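Local coordinates for putative aldehyde dehydrogenase (Burkholderia cenocepacia, PDB 4YWE) that probably oxidises aldehydes with NAD or NADP as electron acceptor, as a member of the aldehyde dehydrogenase family, at the interface of chains A and B. Sequence-based numbering; all coordinates share one arbitrary frame. Chains: chain A/B, Putative aldehyde dehydrogenase.

Contact 1: the interface of chains A and B. Residues chain A 448-451, 454; chain B 135-136, 139.
The ring of B:Tyr135, in the loop leading into strand 139-147 of the oligomerisation arm of this aldehyde dehydrogenase-family protein, is met by chain A on one face and at one edge. CD2 of A:Leu454 lies over that face near the rim, 3.8 Å from CE1 of the tyrosine, while CD1 overhangs the phenol end beside OH; the leucine runs across the ring at about a right angle. The opposite face is backed from within chain B by CG of B:Gln136. At the edge, in the ring plane, comes CB of A:Ala448, 3.5 Å from CE2 of B:Tyr135, and CB of B:Tyr139, from the same chain as the ring, lies at the edge too.

A second ring frames the same alanine. B:Tyr139 stands nearly perpendicular to B:Tyr135, and one of its faces receives both the CE2 edge of that ring and A:Ala448 CB, which sits toward the hydroxyl end, 3.5 Å from CZ of B:Tyr139. A:Ala448 is poorly ordered, so its fit between the two phenols is approximate. With CG anti to the backbone N (chi1 -156°), B:Tyr135 points its phenol at the glycine run A:Gly449 to A:Gly451, where OH is 3.5 Å from A:Gly451 N. The extended side chain of B:Gln136 brings NE2 to 2.7 Å from A:Gly449 O, but the oxygen lies nearly in line with the CD-NE2 bond, away from either N-H direction, and the short approach is not a hydrogen bond.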
# COMPACT_ATOMS: atom_id res chain seq x y z
N ALA A 448 16.43 -0.69 18.88
CA ALA A 448 17.41 -1.67 18.42
C ALA A 448 18.61 -1.01 17.77
O ALA A 448 19.71 -1.57 17.75
CB ALA A 448 16.75 -2.65 17.46
N GLY A 449 18.41 0.19 17.23
CA GLY A 449 19.49 0.94 16.63
C GLY A 449 19.72 0.64 15.16
O GLY A 449 19.91 -0.52 14.78
N GLY A 450 19.71 1.68 14.33
CA GLY A 450 19.45 3.03 14.80
C GLY A 450 17.99 3.39 14.71
O GLY A 450 17.61 4.54 14.96
N GLY A 451 17.16 2.41 14.37
CA GLY A 451 15.74 2.64 14.20
C GLY A 451 15.45 3.52 13.00
O GLY A 451 14.48 4.28 12.99
N LEU A 454 12.26 2.61 11.46
CA LEU A 454 11.13 2.69 12.38
C LEU A 454 10.58 4.11 12.48
O LEU A 454 11.25 5.00 12.99
CB LEU A 454 11.53 2.19 13.77
CG LEU A 454 12.34 0.90 13.82
CD1 LEU A 454 12.64 0.51 15.26
CD2 LEU A 454 11.62 -0.23 13.10
N TYR B 135 13.43 -5.74 9.15
CA TYR B 135 14.35 -5.20 10.15
C TYR B 135 15.47 -6.19 10.42
O TYR B 135 15.69 -7.12 9.65
CB TYR B 135 13.59 -4.86 11.43
CG TYR B 135 14.26 -3.81 12.29
CD1 TYR B 135 14.52 -2.54 11.80
CD2 TYR B 135 14.63 -4.10 13.60
CE1 TYR B 135 15.14 -1.59 12.58
CE2 TYR B 135 15.24 -3.15 14.39
CZ TYR B 135 15.49 -1.89 13.88
OH TYR B 135 16.11 -0.94 14.67
N GLN B 136 16.18 -5.98 11.53
CA GLN B 136 17.30 -6.85 11.91
C GLN B 136 16.83 -8.28 12.17
O GLN B 136 15.64 -8.53 12.36
CB GLN B 136 17.99 -6.30 13.16
CG GLN B 136 18.47 -4.87 13.04
CD GLN B 136 19.20 -4.40 14.28
OE1 GLN B 136 19.84 -5.19 14.98
NE2 GLN B 136 19.11 -3.10 14.56
N TYR B 139 14.09 -9.98 14.89
CA TYR B 139 13.16 -8.88 15.16
C TYR B 139 11.91 -8.97 14.30
O TYR B 139 11.97 -9.35 13.12
CB TYR B 139 13.85 -7.53 14.92
CG TYR B 139 14.59 -6.99 16.12
CD1 TYR B 139 15.93 -7.29 16.33
CD2 TYR B 139 13.95 -6.16 17.04
CE1 TYR B 139 16.61 -6.79 17.42
CE2 TYR B 139 14.63 -5.66 18.14
CZ TYR B 139 15.96 -5.97 18.32
OH TYR B 139 16.63 -5.47 19.41

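Contact 2: the interface of chains A and B. Residues chain A 135, 141, 481, 483; chain B 442, 449-451, 453-454.
A cross-chain beta bridge anchors this region: A:Ala483, on the C-terminal strand 477-485, pairs in parallel with B:Phe442 on strand 440-443, the addition of an arm strand to the partner's sheet that is typical of aldehyde dehydrogenase dimers. The methyl CB of A:Ala483 meets the rim of the phenylalanine ring from outside its plane, 3.6 Å from CD1 of B:Phe442.

Beside the bridge, B:Leu454 wedges between strand and loop residues of chain A. Its CG stands anti to the carbonyl carbon (chi1 -45°), which directs the two methyls into chain A. CD2 touches A:Val141 CG1 at 3.7 Å and also rests over one face of the A:Tyr135 ring, offset toward the rim and 3.8 Å above the plane. CD1 reaches the phenol end, 3.7 Å from OH of A:Tyr135. A:Thr481 lies at the margin, its CG2 turned toward the leucine.

The ring of A:Tyr135 is thus held on a face by leucine and at an edge by acid. B:Glu453 bends at chi2 (88°), swinging its carboxylate round with its plane perpendicular to the ring. One carboxylate oxygen, B:Glu453 OE1, lies in the ring plane, 3.3 Å from the C-H carbon CE1 of A:Tyr135.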
# COMPACT_ATOMS: atom_id res chain seq x y z
N TYR A 135 -13.36 4.75 -9.72
CA TYR A 135 -14.26 5.88 -9.85
C TYR A 135 -15.29 5.61 -10.93
O TYR A 135 -15.41 4.48 -11.40
CB TYR A 135 -13.46 7.16 -10.16
CG TYR A 135 -14.17 8.45 -9.80
CD1 TYR A 135 -14.58 8.70 -8.50
CD2 TYR A 135 -14.42 9.41 -10.77
CE1 TYR A 135 -15.23 9.88 -8.17
CE2 TYR A 135 -15.06 10.59 -10.45
CZ TYR A 135 -15.47 10.82 -9.15
OH TYR A 135 -16.11 11.99 -8.83
N VAL A 141 -8.78 7.97 -12.46
CA VAL A 141 -8.31 8.79 -11.35
C VAL A 141 -6.95 8.29 -10.88
O VAL A 141 -6.79 7.12 -10.54
CB VAL A 141 -9.32 8.80 -10.20
CG1 VAL A 141 -8.75 9.55 -9.00
CG2 VAL A 141 -10.63 9.42 -10.65
N THR A 481 -4.54 14.85 -6.57
CA THR A 481 -5.44 13.93 -7.25
C THR A 481 -5.80 14.44 -8.64
O THR A 481 -6.19 15.59 -8.81
CB THR A 481 -6.73 13.69 -6.44
OG1 THR A 481 -6.39 13.24 -5.13
CG2 THR A 481 -7.61 12.66 -7.12
N ALA A 483 -8.20 13.75 -11.86
CA ALA A 483 -9.38 13.05 -12.37
C ALA A 483 -9.58 13.31 -13.85
O ALA A 483 -9.91 14.43 -14.26
CB ALA A 483 -10.62 13.47 -11.58
N PHE B 442 -8.58 18.53 -12.41
CA PHE B 442 -9.60 17.90 -13.23
C PHE B 442 -9.33 18.13 -14.71
O PHE B 442 -9.04 19.25 -15.14
CB PHE B 442 -10.99 18.42 -12.87
CG PHE B 442 -11.43 18.06 -11.47
CD1 PHE B 442 -11.96 16.81 -11.20
CD2 PHE B 442 -11.30 18.97 -10.44
CE1 PHE B 442 -12.36 16.48 -9.92
CE2 PHE B 442 -11.70 18.64 -9.15
CZ PHE B 442 -12.23 17.40 -8.89
N GLY B 449 -18.80 14.05 -10.29
CA GLY B 449 -19.34 13.25 -9.21
C GLY B 449 -19.21 13.94 -7.87
O GLY B 449 -18.73 15.07 -7.78
N GLY B 450 -19.64 13.25 -6.81
CA GLY B 450 -19.56 13.80 -5.47
C GLY B 450 -18.14 14.03 -5.00
O GLY B 450 -17.89 14.87 -4.13
N GLY B 451 -17.21 13.28 -5.58
CA GLY B 451 -15.81 13.41 -5.22
C GLY B 451 -15.50 12.84 -3.84
O GLY B 451 -14.49 13.17 -3.24
N GLU B 453 -14.65 9.85 -3.15
CA GLU B 453 -13.46 9.00 -3.26
C GLU B 453 -12.19 9.79 -3.53
O GLU B 453 -11.09 9.25 -3.45
CB GLU B 453 -13.66 7.95 -4.36
CG GLU B 453 -14.89 7.07 -4.20
CD GLU B 453 -16.13 7.66 -4.84
OE1 GLU B 453 -16.10 8.86 -5.19
OE2 GLU B 453 -17.12 6.93 -5.00
N LEU B 454 -12.34 11.07 -3.87
CA LEU B 454 -11.20 11.89 -4.28
C LEU B 454 -10.65 12.73 -3.13
O LEU B 454 -11.32 13.65 -2.66
CB LEU B 454 -11.61 12.81 -5.44
CG LEU B 454 -12.43 12.17 -6.56
CD1 LEU B 454 -12.83 13.20 -7.60
CD2 LEU B 454 -11.66 11.02 -7.20

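Contact 3: the interface of chains A and B. Residues chain A 453-455; chain B 133-135, 141, 481, 483.
A:Pro455 and B:Leu133 reach toward each other, CD of the proline touching the methyl CD1 of the leucine at 3.7 Å, while the side chain of B:Thr481 crosses that of A:Pro455 at about a right angle. The loop A:Glu453 to A:Pro455 packs against chain B's beta arm, the element that aldehyde dehydrogenases use for subunit assembly. B:Thr481 OG1 makes a weak hydrogen bond, 3.4 Å long, to the carbonyl oxygen A:Pro455 O. Water 1 reinforces this link, being 2.8 Å from both B:Thr481 OG1 and A:Pro455 O.

Next to the proline, A:Leu454 sets CD2 against both methyls of B:Val141, 3.7 Å from CG1, the side chains crossing obliquely. On the far side, A:Glu453 divides its carboxylate between two tasks. OE1 approaches the aromatic C-H carbon CE1 of B:Tyr135 at 3.4 Å, with carboxylate and ring planes 72° apart. OE2 is 3.1 Å from water 2, which in turn lies 2.7 Å from the backbone carbonyl oxygen B:Pro134 O, a bridge that should limit rotation of the carboxylate.

Further out, the strands of the arm probably fix these groups. B:Thr481 is on strand 477-485 and B:Val141 on strand 139-147, while B:Leu133 ends strand 130-133. The threonine holds OG1 anti to its carbonyl carbon (chi1 -56°), turning the hydroxyl toward both A:Pro455 O and water 1.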
# COMPACT_ATOMS: atom_id res chain seq x y z
N GLU A 453 14.55 2.56 10.05
CA GLU A 453 13.37 2.07 9.36
C GLU A 453 12.10 2.24 10.19
O GLU A 453 10.99 2.05 9.69
CB GLU A 453 13.54 0.59 8.99
CG GLU A 453 14.77 0.28 8.15
CD GLU A 453 16.00 -0.02 8.99
OE1 GLU A 453 16.11 0.51 10.11
OE2 GLU A 453 16.86 -0.79 8.52
N LEU A 454 12.26 2.61 11.46
CA LEU A 454 11.13 2.69 12.38
C LEU A 454 10.58 4.11 12.48
O LEU A 454 11.25 5.00 12.99
CB LEU A 454 11.53 2.19 13.77
CG LEU A 454 12.34 0.90 13.82
CD1 LEU A 454 12.64 0.51 15.26
CD2 LEU A 454 11.62 -0.23 13.10
N PRO A 455 9.34 4.31 12.00
CA PRO A 455 8.68 5.62 12.07
C PRO A 455 8.66 6.16 13.50
O PRO A 455 8.24 5.46 14.42
CB PRO A 455 7.27 5.34 11.56
CG PRO A 455 7.46 4.17 10.64
CD PRO A 455 8.49 3.32 11.31
N LEU B 133 7.40 -4.21 8.87
CA LEU B 133 8.61 -3.66 8.27
C LEU B 133 9.80 -4.61 8.41
O LEU B 133 10.03 -5.17 9.48
CB LEU B 133 8.95 -2.31 8.91
CG LEU B 133 7.83 -1.27 8.87
CD1 LEU B 133 8.23 -0.02 9.64
CD2 LEU B 133 7.49 -0.92 7.43
N PRO B 134 10.56 -4.78 7.32
CA PRO B 134 11.80 -5.57 7.35
C PRO B 134 12.82 -4.94 8.29
O PRO B 134 13.04 -3.73 8.22
CB PRO B 134 12.28 -5.53 5.90
CG PRO B 134 11.07 -5.19 5.09
CD PRO B 134 10.26 -4.28 5.97
N TYR B 135 13.43 -5.74 9.15
CA TYR B 135 14.35 -5.20 10.15
C TYR B 135 15.47 -6.19 10.42
O TYR B 135 15.69 -7.12 9.65
CB TYR B 135 13.59 -4.86 11.43
CG TYR B 135 14.26 -3.81 12.29
CD1 TYR B 135 14.52 -2.54 11.80
CD2 TYR B 135 14.63 -4.10 13.60
CE1 TYR B 135 15.14 -1.59 12.58
CE2 TYR B 135 15.24 -3.15 14.39
CZ TYR B 135 15.49 -1.89 13.88
OH TYR B 135 16.11 -0.94 14.67
N VAL B 141 8.89 -6.30 13.28
CA VAL B 141 8.40 -4.94 13.36
C VAL B 141 7.04 -4.82 12.67
O VAL B 141 6.89 -5.18 11.51
CB VAL B 141 9.40 -3.95 12.74
CG1 VAL B 141 8.79 -2.56 12.65
CG2 VAL B 141 10.69 -3.92 13.55
N THR B 481 4.53 2.22 16.07
CA THR B 481 5.44 1.17 15.61
C THR B 481 5.84 0.27 16.77
O THR B 481 6.33 0.73 17.80
CB THR B 481 6.70 1.77 14.96
OG1 THR B 481 6.31 2.65 13.89
CG2 THR B 481 7.59 0.67 14.41
N ALA B 483 8.19 -2.88 17.95
CA ALA B 483 9.38 -3.65 17.62
C ALA B 483 9.60 -4.78 18.62
O ALA B 483 9.83 -4.53 19.81
CB ALA B 483 10.60 -2.75 17.56
O HOH W 1 5.52 5.15 14.76
O HOH W 2 15.34 -3.03 7.04

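Contact 1 and contact 3 are adjoining portions of one patch, their C-alpha centres about 6 Å apart, and they share A:Leu454 and B:Tyr135. Contact 2, centred about 39 Å from contact 1 and 33 Å from contact 3, largely repeats them with the chains exchanged, around Tyr135, Val141, Glu453 and Leu454, and adds the bridge of A:Ala483 to B:Phe442. Each chain therefore both lends an arm and receives one, consistent with this family's reciprocal dimer within the deposited tetramer. Contacts 1 and 2 are centred about 16 and 14 Å from the predicted catalytic A:Glu256 and B:Glu256, a proximity that would allow, but does not show, an influence of dimerisation on the active-site region.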